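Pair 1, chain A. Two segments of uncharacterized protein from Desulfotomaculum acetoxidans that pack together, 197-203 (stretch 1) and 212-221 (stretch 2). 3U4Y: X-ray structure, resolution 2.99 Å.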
# COMPACT_ATOMS: atom_id res chain seq x y z
N GLY A 197 8.41 -9.19 15.01
CA GLY A 197 7.49 -10.06 15.71
C GLY A 197 7.10 -11.25 14.85
O GLY A 197 6.72 -12.30 15.36
N ASN A 198 7.21 -11.09 13.53
CA ASN A 198 6.84 -12.16 12.59
C ASN A 198 5.42 -12.63 12.84
O ASN A 198 5.17 -13.80 13.07
CB ASN A 198 7.77 -13.33 12.75
CG ASN A 198 9.03 -13.15 12.00
OD1 ASN A 198 9.15 -12.26 11.16
ND2 ASN A 198 9.99 -14.00 12.28
N SER A 199 4.49 -11.69 12.77
CA SER A 199 3.12 -11.91 13.14
C SER A 199 2.25 -10.85 12.49
O SER A 199 2.67 -9.71 12.28
CB SER A 199 2.97 -11.79 14.65
OG SER A 199 2.96 -10.43 15.04
N ILE A 200 1.02 -11.22 12.17
CA ILE A 200 0.04 -10.24 11.78
C ILE A 200 -0.79 -9.91 13.02
O ILE A 200 -1.19 -10.80 13.76
CB ILE A 200 -0.87 -10.76 10.64
CG1 ILE A 200 -0.16 -10.63 9.29
CG2 ILE A 200 -2.14 -9.93 10.54
CD1 ILE A 200 1.02 -11.49 9.14
N GLY A 201 -1.03 -8.63 13.25
CA GLY A 201 -1.97 -8.22 14.28
C GLY A 201 -3.32 -8.02 13.62
O GLY A 201 -3.40 -7.73 12.43
N ILE A 202 -4.37 -8.16 14.41
CA ILE A 202 -5.73 -8.01 13.92
C ILE A 202 -6.49 -7.07 14.83
O ILE A 202 -6.61 -7.33 16.03
CB ILE A 202 -6.44 -9.34 13.94
CG1 ILE A 202 -5.67 -10.35 13.10
CG2 ILE A 202 -7.84 -9.19 13.46
CD1 ILE A 202 -6.28 -11.73 13.13
N LEU A 203 -7.01 -5.99 14.28
CA LEU A 203 -7.65 -4.97 15.10
C LEU A 203 -9.11 -4.83 14.76
O LEU A 203 -9.49 -4.93 13.59
CB LEU A 203 -6.98 -3.62 14.89
CG LEU A 203 -5.78 -3.25 15.73
CD1 LEU A 203 -4.88 -4.44 15.85
CD2 LEU A 203 -5.11 -2.15 14.98
N THR A 212 -9.61 -2.04 19.30
CA THR A 212 -8.97 -3.03 20.17
C THR A 212 -8.21 -4.06 19.34
O THR A 212 -8.62 -4.40 18.24
CB THR A 212 -9.99 -3.74 21.12
OG1 THR A 212 -10.77 -4.72 20.41
CG2 THR A 212 -10.94 -2.74 21.76
N LEU A 213 -7.08 -4.53 19.86
CA LEU A 213 -6.38 -5.67 19.26
C LEU A 213 -6.99 -6.98 19.74
O LEU A 213 -7.20 -7.16 20.94
CB LEU A 213 -4.90 -5.60 19.63
CG LEU A 213 -4.00 -6.81 19.40
CD1 LEU A 213 -3.40 -6.78 18.01
CD2 LEU A 213 -2.92 -6.82 20.46
N LEU A 214 -7.29 -7.91 18.84
CA LEU A 214 -7.90 -9.16 19.26
C LEU A 214 -6.86 -10.21 19.49
O LEU A 214 -6.82 -10.87 20.53
CB LEU A 214 -8.89 -9.70 18.23
CG LEU A 214 -10.05 -8.79 17.88
CD1 LEU A 214 -10.83 -9.47 16.76
CD2 LEU A 214 -10.92 -8.49 19.10
N ASN A 215 -6.02 -10.39 18.48
CA ASN A 215 -4.93 -11.33 18.61
C ASN A 215 -3.93 -11.13 17.50
O ASN A 215 -3.82 -10.04 16.95
CB ASN A 215 -5.42 -12.79 18.71
CG ASN A 215 -6.67 -13.07 17.88
OD1 ASN A 215 -6.62 -13.12 16.65
ND2 ASN A 215 -7.81 -13.25 18.55
N ALA A 216 -3.19 -12.18 17.20
CA ALA A 216 -2.03 -12.06 16.37
C ALA A 216 -1.63 -13.46 16.02
O ALA A 216 -1.48 -14.32 16.90
CB ALA A 216 -0.92 -11.38 17.13
N VAL A 217 -1.48 -13.72 14.74
CA VAL A 217 -1.00 -15.00 14.30
C VAL A 217 0.36 -14.79 13.64
O VAL A 217 0.63 -13.74 13.08
CB VAL A 217 -2.00 -15.64 13.33
CG1 VAL A 217 -2.14 -14.77 12.12
CG2 VAL A 217 -1.53 -17.04 12.93
N GLY A 218 1.22 -15.80 13.72
CA GLY A 218 2.59 -15.68 13.27
C GLY A 218 2.78 -16.05 11.82
O GLY A 218 1.92 -16.67 11.21
N THR A 219 3.93 -15.65 11.27
CA THR A 219 4.22 -15.85 9.86
C THR A 219 5.68 -16.25 9.68
O THR A 219 6.47 -16.25 10.63
CB THR A 219 4.06 -14.56 9.09
OG1 THR A 219 5.19 -13.74 9.34
CG2 THR A 219 2.84 -13.84 9.56
N ASN A 220 6.04 -16.57 8.44
CA ASN A 220 7.43 -16.82 8.12
C ASN A 220 8.25 -15.56 8.31
O ASN A 220 7.72 -14.47 8.55
CB ASN A 220 7.56 -17.29 6.68
CG ASN A 220 7.02 -18.67 6.47
OD1 ASN A 220 5.98 -18.85 5.83
ND2 ASN A 220 7.71 -19.67 6.99
N ASN A 221 9.55 -15.69 8.15
CA ASN A 221 10.42 -14.56 8.42
C ASN A 221 10.10 -13.30 7.63
O ASN A 221 10.16 -13.28 6.39
CB ASN A 221 11.88 -14.95 8.21
CG ASN A 221 12.82 -13.98 8.87
OD1 ASN A 221 12.46 -13.29 9.84
ND2 ASN A 221 14.04 -13.90 8.35

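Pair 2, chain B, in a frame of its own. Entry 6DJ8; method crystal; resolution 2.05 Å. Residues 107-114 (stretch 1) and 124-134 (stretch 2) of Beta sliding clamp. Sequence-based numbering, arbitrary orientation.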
# COMPACT_ATOMS: atom_id res chain seq x y z
N ASN B 107 3.24 -38.03 -9.29
CA ASN B 107 3.99 -37.27 -8.31
C ASN B 107 3.17 -36.19 -7.62
O ASN B 107 3.72 -35.42 -6.83
CB ASN B 107 5.24 -36.65 -8.96
CG ASN B 107 6.30 -37.70 -9.30
OD1 ASN B 107 6.41 -38.73 -8.64
ND2 ASN B 107 7.09 -37.43 -10.34
N SER B 108 1.87 -36.11 -7.90
CA SER B 108 1.01 -35.06 -7.36
C SER B 108 1.61 -33.68 -7.61
O SER B 108 1.85 -32.90 -6.69
CB SER B 108 0.73 -35.29 -5.88
OG SER B 108 -0.12 -36.41 -5.70
N LYS B 109 1.84 -33.40 -8.89
CA LYS B 109 2.48 -32.16 -9.31
C LYS B 109 1.89 -31.69 -10.62
O LYS B 109 1.51 -32.49 -11.48
CB LYS B 109 4.00 -32.32 -9.45
CG LYS B 109 4.77 -31.82 -8.24
CD LYS B 109 6.03 -32.63 -8.02
CE LYS B 109 6.74 -32.23 -6.73
NZ LYS B 109 5.94 -32.54 -5.51
N LEU B 110 1.78 -30.38 -10.74
CA LEU B 110 1.53 -29.71 -12.00
C LEU B 110 2.88 -29.26 -12.53
O LEU B 110 3.67 -28.67 -11.79
CB LEU B 110 0.60 -28.52 -11.78
CG LEU B 110 -0.75 -28.53 -12.47
CD1 LEU B 110 -1.52 -29.75 -12.05
CD2 LEU B 110 -1.50 -27.28 -12.04
N GLU B 111 3.19 -29.61 -13.78
CA GLU B 111 4.42 -29.19 -14.41
C GLU B 111 4.01 -28.17 -15.46
O GLU B 111 3.16 -28.46 -16.31
CB GLU B 111 5.16 -30.36 -15.05
CG GLU B 111 5.13 -31.62 -14.18
CD GLU B 111 6.49 -32.00 -13.65
OE1 GLU B 111 7.47 -31.26 -13.92
OE2 GLU B 111 6.59 -33.03 -12.95
N ILE B 112 4.59 -26.98 -15.39
CA ILE B 112 4.17 -25.87 -16.22
C ILE B 112 5.37 -25.41 -17.04
O ILE B 112 6.48 -25.27 -16.52
CB ILE B 112 3.61 -24.72 -15.37
CG1 ILE B 112 2.56 -25.27 -14.40
CG2 ILE B 112 3.04 -23.63 -16.25
CD1 ILE B 112 1.78 -24.20 -13.61
N MET B 113 5.13 -25.19 -18.33
CA MET B 113 6.15 -24.73 -19.24
C MET B 113 5.47 -23.76 -20.19
O MET B 113 4.24 -23.78 -20.35
CB MET B 113 6.81 -25.90 -19.99
CG MET B 113 5.81 -26.72 -20.81
SD MET B 113 6.03 -28.52 -20.66
CE MET B 113 5.78 -28.72 -18.89
N GLY B 114 6.26 -22.89 -20.80
CA GLY B 114 5.70 -22.02 -21.82
C GLY B 114 5.32 -22.85 -23.02
O GLY B 114 6.04 -23.77 -23.41
N GLU B 124 14.70 -25.25 -20.66
CA GLU B 124 13.60 -24.31 -20.76
C GLU B 124 13.09 -23.99 -19.36
O GLU B 124 13.19 -24.82 -18.44
CB GLU B 124 12.43 -24.90 -21.58
CG GLU B 124 12.75 -25.26 -23.03
CD GLU B 124 12.99 -24.02 -23.91
OE1 GLU B 124 13.64 -24.14 -24.97
OE2 GLU B 124 12.50 -22.93 -23.54
N ASP B 125 12.52 -22.80 -19.19
CA ASP B 125 11.94 -22.44 -17.90
C ASP B 125 10.84 -23.44 -17.53
O ASP B 125 10.09 -23.92 -18.38
CB ASP B 125 11.38 -21.02 -17.94
CG ASP B 125 12.42 -19.99 -18.35
OD1 ASP B 125 13.63 -20.27 -18.22
OD2 ASP B 125 12.02 -18.89 -18.80
N HIS B 126 10.75 -23.75 -16.24
CA HIS B 126 9.91 -24.83 -15.78
C HIS B 126 9.50 -24.59 -14.34
O HIS B 126 10.32 -24.17 -13.52
CB HIS B 126 10.65 -26.18 -15.90
CG HIS B 126 9.77 -27.37 -15.71
ND1 HIS B 126 9.12 -28.00 -16.75
CD2 HIS B 126 9.45 -28.07 -14.59
CE1 HIS B 126 8.44 -29.03 -16.29
NE2 HIS B 126 8.62 -29.09 -14.98
N LEU B 127 8.23 -24.85 -14.04
CA LEU B 127 7.68 -24.75 -12.70
C LEU B 127 7.08 -26.08 -12.30
O LEU B 127 6.51 -26.79 -13.13
CB LEU B 127 6.59 -23.68 -12.61
CG LEU B 127 6.81 -22.34 -13.31
CD1 LEU B 127 5.54 -21.46 -13.22
CD2 LEU B 127 8.03 -21.60 -12.72
N LYS B 128 7.19 -26.43 -11.02
CA LYS B 128 6.56 -27.63 -10.49
C LYS B 128 5.71 -27.22 -9.30
O LYS B 128 6.25 -26.71 -8.31
CB LYS B 128 7.60 -28.68 -10.07
CG LYS B 128 8.39 -29.26 -11.22
CD LYS B 128 9.21 -30.49 -10.78
CE LYS B 128 10.01 -31.07 -11.94
NZ LYS B 128 10.99 -32.13 -11.52
N GLU B 129 4.41 -27.44 -9.40
CA GLU B 129 3.46 -27.05 -8.36
C GLU B 129 2.81 -28.30 -7.77
O GLU B 129 2.07 -29.01 -8.47
CB GLU B 129 2.39 -26.12 -8.92
CG GLU B 129 2.91 -24.73 -9.31
CD GLU B 129 3.27 -23.87 -8.09
OE1 GLU B 129 2.97 -24.29 -6.94
OE2 GLU B 129 3.83 -22.77 -8.28
N PRO B 130 3.07 -28.60 -6.51
CA PRO B 130 2.44 -29.77 -5.89
C PRO B 130 0.94 -29.60 -5.80
O PRO B 130 0.42 -28.48 -5.70
CB PRO B 130 3.10 -29.87 -4.50
CG PRO B 130 3.87 -28.58 -4.32
CD PRO B 130 4.22 -28.15 -5.71
N THR B 131 0.24 -30.72 -5.90
CA THR B 131 -1.22 -30.77 -5.91
C THR B 131 -1.72 -31.68 -4.80
O THR B 131 -0.96 -32.42 -4.17
CB THR B 131 -1.75 -31.26 -7.26
OG1 THR B 131 -1.25 -32.59 -7.50
CG2 THR B 131 -1.29 -30.34 -8.38
N PHE B 132 -3.03 -31.64 -4.58
CA PHE B 132 -3.62 -32.58 -3.65
C PHE B 132 -3.78 -33.93 -4.32
O PHE B 132 -3.71 -34.06 -5.55
CB PHE B 132 -4.95 -32.06 -3.12
CG PHE B 132 -4.79 -30.95 -2.13
CD1 PHE B 132 -4.66 -29.64 -2.56
CD2 PHE B 132 -4.72 -31.23 -0.77
CE1 PHE B 132 -4.48 -28.62 -1.65
CE2 PHE B 132 -4.54 -30.21 0.15
CZ PHE B 132 -4.42 -28.90 -0.29
N SER B 133 -3.97 -34.96 -3.50
CA SER B 133 -4.26 -36.30 -3.98
C SER B 133 -5.67 -36.34 -4.56
O SER B 133 -6.51 -35.49 -4.27
CB SER B 133 -4.12 -37.33 -2.85
N TYR B 134 -5.90 -37.33 -5.44
CA TYR B 134 -7.23 -37.49 -6.03
C TYR B 134 -8.30 -37.74 -4.97
O TYR B 134 -9.45 -37.33 -5.15
CB TYR B 134 -7.21 -38.64 -7.04
O HOH W 1 8.93 -22.80 -20.62

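Pair 1 and pair 2 are built on one frame: two neighbouring antiparallel strands, their directions 159° apart in pair 1 and 161° in pair 2, which superpose over 14 central residues with an RMSD of 0.5 Å. The burial is similar too, 640 and 677 Å².

The frame begins with a residue of positive phi. N198(A) and S108(B), with phi/psi of 54/57 and 51/58, fall together within 0.1 Å at CA, and each offers its carbonyl to a threonine amide: T219(A) N to N198(A) O is 2.9 Å, T131(B) N to S108(B) O is 2.8 Å. Both threonines hold chi1 in p. The bond uses backbone atoms alone, and the site holds asparagine in one pair and serine in the other.

Next comes the hydrogen-bonded pair I200(A)–V217(A), matched by L110(B)–E129(B). I200(A) N reaches V217(A) O at 2.7 Å, as L110(B) N reaches E129(B) O at 2.7 Å; return bonds from V217(A) N to I200(A) O and from E129(B) N to L110(B) O close the ring. The side-chain centres of I200(A) and L110(B) lie 0.4 Å apart, so two branching patterns are centred on nearly one point. Opposite them, valine is replaced by glutamate: E129(B) sets its CB 4.1 Å from L110(B) CB, then leads its end away, and its carboxylate is hydrogen-bonded elsewhere in the structure.

On that same face, I202(A) matches I112(B), both m,t. I112(B) meets a leucine, CB to L127(B) CB at 4.2 Å, whereas I202(A) has N215(A) at the matched position, its OD1 3.8 Å from I202(A) CD1.

The other face diverges most. S199(A) faces G218(A), CA to CA 3.8 Å; in pair 2 K109(B) faces P130(B), CA to CA 4.2 Å, with K109(B) CG 3.9 Å from P130(B) CA. G201(A) and A216(A) leave little side chain there, and L213(A) CD1 comes 3.5 Å from L203(A) CD1. At the matched positions pair 2 has E111(B) and K128(B). H126(B) NE2 donates to E111(B) OE1 at 2.7 Å, at the edge of the imidazole; K128(B) NZ stays 4.3 Å from E111(B) OE1, beyond a salt bridge. M113(B), the match of L203(A), brings its CE to 3.7 Å from H126(B) CE1.

The rule for a designer is that backbone bonds fix the register, while the face of G201(A) and E111(B) carries leucine contact in pair 1 and a histidine–glutamate hydrogen bond in pair 2; the face of I200(A) and L110(B) keeps aliphatic residues on stretch 1 in both.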